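Local coordinates for nicotinate phosphoribosyltransferase (Saccharomyces cerevisiae, PDB 1VLP), which catalyses the ATP-dependent formation of nicotinate ribonucleotide from nicotinate and phosphoribosyl diphosphate, the first step in making NAD from nicotinic acid, at residues Gly366-Phe369 against Thr370-Arg374; Arg192-Arg195 against Ser196-Ala199. One frame throughout, in Å; residues are numbered along the deposited sequence.

Contact 1 (Gly366-Phe369 against Thr370-Arg374); sequences GTNF and TNDFR. With PO4 (phosphate ion), chain E.
The carboxamide of Asn368 and the carboxylate of Asp372 come near one another four residues apart, Asp372 lying just past the helix end, with ND2 of Asn368 4.2 Å from OD2 of Asp372. Both groups are directed at Lys175 on helix 168-181, which gives a hydrogen bond to Asn368 OD1 and a salt bridge to Asp372 OD2, so one ammonium group bridges the pair. The Phe373 ring has Thr370 O at its edge, in the ring plane, and also meets Trp163 edge-to-face. Closer contact between Asn368 and Asp372 is made by the aliphatic carbon: CB of Asp372 sits 3.2 Å from the carbonyl O of Asn368. With CG anti to the backbone N of Asp372 (chi1 -177°), the carboxylate continues past that carbonyl.

Helix 367-370, a single short turn directly after strand 360-365 of the parallel sheet, receives a phosphate ion at its N-terminus, an arrangement consistent with the phosphoribosyl diphosphate site inferred at Thr367 in this type II phosphoribosyltransferase. Thr367 N donates to O1 of the phosphate over 3.1 Å at 156°, while Ser341 N supplies a further bond to the ion. Gly366, at the N-cap, has its CA 3.2 Å from the same O1, an approach that depends on the absence of a CB.

Inside the turn, Asn371 N donates to Thr367 O (2.9 Å), tilted 18° from the carbonyl plane, whereas the bond from Thr370 N to Gly366 O is weak. The side chains of Thr367 and Asn371 lie side by side, CG2 of Thr367 3.8 Å from CB of Asn371. Thr370 OG1 hydrogen-bonds to Gly190 O, outside the turn. At the helix end, a water lies 2.8 Å from both Asp372 N, from which it accepts, and Phe369 O, to which it donates.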
loop_
_atom_site.group_PDB
_atom_site.type_symbol
_atom_site.label_atom_id
_atom_site.label_comp_id
_atom_site.label_asym_id
_atom_site.label_seq_id
_atom_site.Cartn_x
_atom_site.Cartn_y
_atom_site.Cartn_z
ATOM N N GLY A 366 -1.666 -7.164 -5.968
ATOM C CA GLY A 366 -0.501 -7.151 -5.088
ATOM C C GLY A 366 0.082 -8.510 -4.826
ATOM O O GLY A 366 0.830 -9.056 -5.626
ATOM N N THR A 367 -0.243 -9.046 -3.660
ATOM C CA THR A 367 0.326 -10.338 -3.201
ATOM C C THR A 367 0.196 -11.484 -4.184
ATOM O O THR A 367 1.095 -12.303 -4.285
ATOM C CB THR A 367 -0.264 -10.729 -1.836
ATOM O OG1 THR A 367 -0.094 -9.602 -0.962
ATOM C CG2 THR A 367 0.459 -11.916 -1.250
ATOM N N ASN A 368 -0.881 -11.532 -4.964
ATOM C CA ASN A 368 -0.987 -12.580 -5.944
ATOM C C ASN A 368 0.139 -12.541 -6.969
ATOM O O ASN A 368 0.497 -13.578 -7.509
ATOM C CB ASN A 368 -2.343 -12.524 -6.629
ATOM C CG ASN A 368 -2.536 -13.661 -7.575
ATOM O OD1 ASN A 368 -2.319 -13.529 -8.765
ATOM N ND2 ASN A 368 -2.949 -14.792 -7.049
ATOM N N PHE A 369 0.669 -11.345 -7.270
ATOM C CA PHE A 369 1.789 -11.248 -8.186
ATOM C C PHE A 369 3.121 -11.688 -7.531
ATOM O O PHE A 369 3.861 -12.482 -8.081
ATOM C CB PHE A 369 1.940 -9.841 -8.786
ATOM C CG PHE A 369 1.325 -9.684 -10.164
ATOM C CD1 PHE A 369 1.620 -10.596 -11.199
ATOM C CD2 PHE A 369 0.455 -8.641 -10.433
ATOM C CE1 PHE A 369 1.051 -10.442 -12.493
ATOM C CE2 PHE A 369 -0.135 -8.489 -11.717
ATOM C CZ PHE A 369 0.157 -9.419 -12.733
ATOM N N THR A 370 3.430 -11.119 -6.372
ATOM C CA THR A 370 4.785 -11.191 -5.794
ATOM C C THR A 370 4.968 -12.278 -4.720
ATOM O O THR A 370 6.082 -12.440 -4.198
ATOM C CB THR A 370 5.138 -9.823 -5.160
ATOM O OG1 THR A 370 4.163 -9.537 -4.138
ATOM C CG2 THR A 370 5.142 -8.764 -6.271
ATOM N N ASN A 371 3.889 -12.969 -4.342
ATOM C CA ASN A 371 3.968 -14.039 -3.363
ATOM C C ASN A 371 2.995 -15.187 -3.643
ATOM O O ASN A 371 2.203 -15.579 -2.792
ATOM C CB ASN A 371 3.888 -13.478 -1.906
ATOM C CG ASN A 371 4.678 -14.302 -0.919
ATOM O OD1 ASN A 371 4.871 -15.486 -1.132
ATOM N ND2 ASN A 371 5.052 -13.703 0.203
ATOM N N ASP A 372 3.134 -15.749 -4.856
ATOM C CA ASP A 372 2.370 -16.877 -5.343
ATOM C C ASP A 372 3.344 -18.026 -5.654
ATOM O O ASP A 372 3.855 -18.116 -6.770
ATOM C CB ASP A 372 1.548 -16.473 -6.594
ATOM C CG ASP A 372 0.654 -17.614 -7.099
ATOM O OD1 ASP A 372 0.537 -18.630 -6.383
ATOM O OD2 ASP A 372 0.069 -17.523 -8.199
ATOM N N PHE A 373 3.611 -18.847 -4.635
ATOM C CA PHE A 373 4.614 -19.928 -4.660
ATOM C C PHE A 373 3.979 -21.230 -4.215
ATOM O O PHE A 373 3.040 -21.245 -3.373
ATOM C CB PHE A 373 5.779 -19.589 -3.743
ATOM C CG PHE A 373 6.672 -18.522 -4.270
ATOM C CD1 PHE A 373 6.306 -17.191 -4.198
ATOM C CD2 PHE A 373 7.883 -18.843 -4.862
ATOM C CE1 PHE A 373 7.140 -16.214 -4.686
ATOM C CE2 PHE A 373 8.719 -17.869 -5.360
ATOM C CZ PHE A 373 8.359 -16.564 -5.288
ATOM N N ARG A 374 4.448 -22.326 -4.797
ATOM C CA ARG A 374 4.135 -23.671 -4.330
ATOM C C ARG A 374 5.312 -24.198 -3.549
ATOM O O ARG A 374 6.415 -23.649 -3.590
ATOM C CB ARG A 374 3.918 -24.634 -5.508
ATOM C CG ARG A 374 2.764 -24.336 -6.409
ATOM C CD ARG A 374 1.422 -24.417 -5.727
ATOM N NE ARG A 374 0.383 -24.070 -6.698
ATOM C CZ ARG A 374 -0.067 -24.890 -7.656
ATOM N NH1 ARG A 374 0.404 -26.122 -7.775
ATOM N NH2 ARG A 374 -1.000 -24.473 -8.506
HETATM P P PO4 E . -3.148 -7.485 -1.695
HETATM O O1 PO4 E . -1.879 -6.889 -2.243
HETATM O O2 PO4 E . -3.406 -8.896 -2.143
HETATM O O3 PO4 E . -3.085 -7.571 -0.163
HETATM O O4 PO4 E . -4.357 -6.620 -1.986
HETATM O O HOH W 1 4.913 -14.759 -6.769
#

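Contact 2 (Arg192-Arg195 against Ser196-Ala199); sequences RRRR and SLKA
Arg195, with helical phi/psi (-66°/-32°), turns the chain between the extended Arg194 and Ser196, and Leu197 then starts helix 197-213. The Arg194 side chain follows this bend: CG stands between its backbone N and carbonyl carbon (chi1 68°), which brings Arg194 CG 3.5 Å from Ser196 O, and the chain then runs extended alongside Leu197. There CD1 of Leu197 lies over one face of the guanidinium, 3.3 Å above its plane and displaced toward the rim, with NH1 of Arg194 as the nearest atom at 3.6 Å. NH1 also forms a salt bridge to Asp23 and a hydrogen bond to Gln200. A leucine in place of Arg194 would probably leave the Asp23 carboxylate without its cationic mate and Leu197 CD1 without the flat surface beneath it. Arg195 touches the first turn of the helix, its CB 4.2 Å from Ala199 CB, while its guanidinium hydrogen-bonds Ser383 OG through NH1 and makes a cation-pi contact with Phe156. Ser196 OG, also bonded to Tyr165 OH, accepts from Ala199 N over 2.9 Å. That bond to the third residue of the helix defines a serine N-cap, here closing the loop between strand 186-188 and helix 197-213.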
loop_
_atom_site.group_PDB
_atom_site.type_symbol
_atom_site.label_atom_id
_atom_site.label_comp_id
_atom_site.label_asym_id
_atom_site.label_seq_id
_atom_site.Cartn_x
_atom_site.Cartn_y
_atom_site.Cartn_z
ATOM N N ARG A 192 4.838 -4.814 -0.632
ATOM C CA ARG A 192 4.840 -5.033 0.808
ATOM C C ARG A 192 4.865 -6.515 1.168
ATOM O O ARG A 192 5.529 -6.903 2.126
ATOM C CB ARG A 192 3.628 -4.398 1.432
ATOM C CG ARG A 192 3.766 -2.932 1.539
ATOM C CD ARG A 192 2.472 -2.343 2.070
ATOM N NE ARG A 192 1.450 -2.372 1.035
ATOM C CZ ARG A 192 0.206 -2.000 1.244
ATOM N NH1 ARG A 192 -0.142 -1.570 2.459
ATOM N NH2 ARG A 192 -0.682 -2.081 0.255
ATOM N N ARG A 193 4.235 -7.351 0.356
ATOM C CA ARG A 193 4.269 -8.764 0.703
ATOM C C ARG A 193 5.045 -9.647 -0.251
ATOM O O ARG A 193 4.800 -10.847 -0.328
ATOM C CB ARG A 193 2.893 -9.294 0.992
ATOM C CG ARG A 193 2.519 -9.079 2.461
ATOM C CD ARG A 193 1.183 -9.726 2.771
ATOM N NE ARG A 193 0.521 -9.046 3.867
ATOM C CZ ARG A 193 -0.698 -9.339 4.295
ATOM N NH1 ARG A 193 -1.399 -10.301 3.707
ATOM N NH2 ARG A 193 -1.213 -8.659 5.308
ATOM N N ARG A 194 6.002 -9.059 -0.974
ATOM C CA ARG A 194 6.811 -9.836 -1.843
ATOM C C ARG A 194 7.591 -10.899 -1.043
ATOM O O ARG A 194 8.046 -10.665 0.104
ATOM C CB ARG A 194 7.780 -8.963 -2.629
ATOM C CG ARG A 194 8.837 -8.325 -1.798
ATOM C CD ARG A 194 9.470 -7.147 -2.583
ATOM N NE ARG A 194 10.621 -6.602 -1.895
ATOM C CZ ARG A 194 11.203 -5.438 -2.190
ATOM N NH1 ARG A 194 10.718 -4.648 -3.155
ATOM N NH2 ARG A 194 12.244 -5.031 -1.463
ATOM N N ARG A 195 7.779 -12.043 -1.681
ATOM C CA ARG A 195 8.582 -13.105 -1.077
ATOM C C ARG A 195 10.063 -12.689 -0.946
ATOM O O ARG A 195 10.770 -13.048 0.052
ATOM C CB ARG A 195 8.424 -14.400 -1.853
ATOM C CG ARG A 195 9.218 -15.495 -1.178
ATOM C CD ARG A 195 8.677 -16.883 -1.512
ATOM N NE ARG A 195 7.324 -17.030 -1.002
ATOM C CZ ARG A 195 6.746 -18.175 -0.657
ATOM N NH1 ARG A 195 7.409 -19.309 -0.640
ATOM N NH2 ARG A 195 5.484 -18.168 -0.268
ATOM N N SER A 196 10.490 -11.857 -1.911
ATOM C CA SER A 196 11.814 -11.287 -1.939
ATOM C C SER A 196 11.841 -10.184 -3.012
ATOM O O SER A 196 10.956 -10.110 -3.869
ATOM C CB SER A 196 12.860 -12.336 -2.285
ATOM O OG SER A 196 12.701 -12.793 -3.625
ATOM N N LEU A 197 12.858 -9.345 -2.940
ATOM C CA LEU A 197 13.123 -8.343 -4.012
ATOM C C LEU A 197 13.271 -9.036 -5.362
ATOM O O LEU A 197 12.644 -8.641 -6.327
ATOM C CB LEU A 197 14.358 -7.551 -3.653
ATOM C CG LEU A 197 14.791 -6.484 -4.667
ATOM C CD1 LEU A 197 13.770 -5.431 -4.853
ATOM C CD2 LEU A 197 16.086 -5.884 -4.134
ATOM N N LYS A 198 13.993 -10.158 -5.373
ATOM C CA LYS A 198 14.203 -10.916 -6.585
ATOM C C LYS A 198 12.876 -11.420 -7.134
ATOM O O LYS A 198 12.707 -11.426 -8.350
ATOM C CB LYS A 198 15.151 -12.066 -6.327
ATOM C CG LYS A 198 15.322 -12.984 -7.471
ATOM C CD LYS A 198 16.362 -14.040 -7.197
ATOM C CE LYS A 198 16.310 -15.142 -8.228
ATOM N NZ LYS A 198 17.551 -16.007 -8.228
ATOM N N ALA A 199 11.957 -11.857 -6.263
ATOM C CA ALA A 199 10.634 -12.381 -6.696
ATOM C C ALA A 199 9.889 -11.297 -7.436
ATOM O O ALA A 199 9.307 -11.516 -8.494
ATOM C CB ALA A 199 9.779 -12.885 -5.496
#

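With centres 9 Å apart, the two contacts lie on one side of the chain's centre and meet directly. Asn371 of contact 1 probably hydrogen-bonds contact 2 at both ends of its carboxamide: OD1 with Arg195 NH2 and ND2 with Arg193 O, each 2.9 Å. Phe373 CD1 also packs 3.4 Å from Arg195 NE. Each contact follows a strand of the same parallel sheet and lies at a helix N-terminus, but the caps differ: a side-chain oxygen accepts at 196-199, whereas at 366-369 the first helical NH faces a phosphate. Contact 2 is buried, with Arg194 and Arg195 paired to protein groups; contact 1 is only partly buried and holds ion and water.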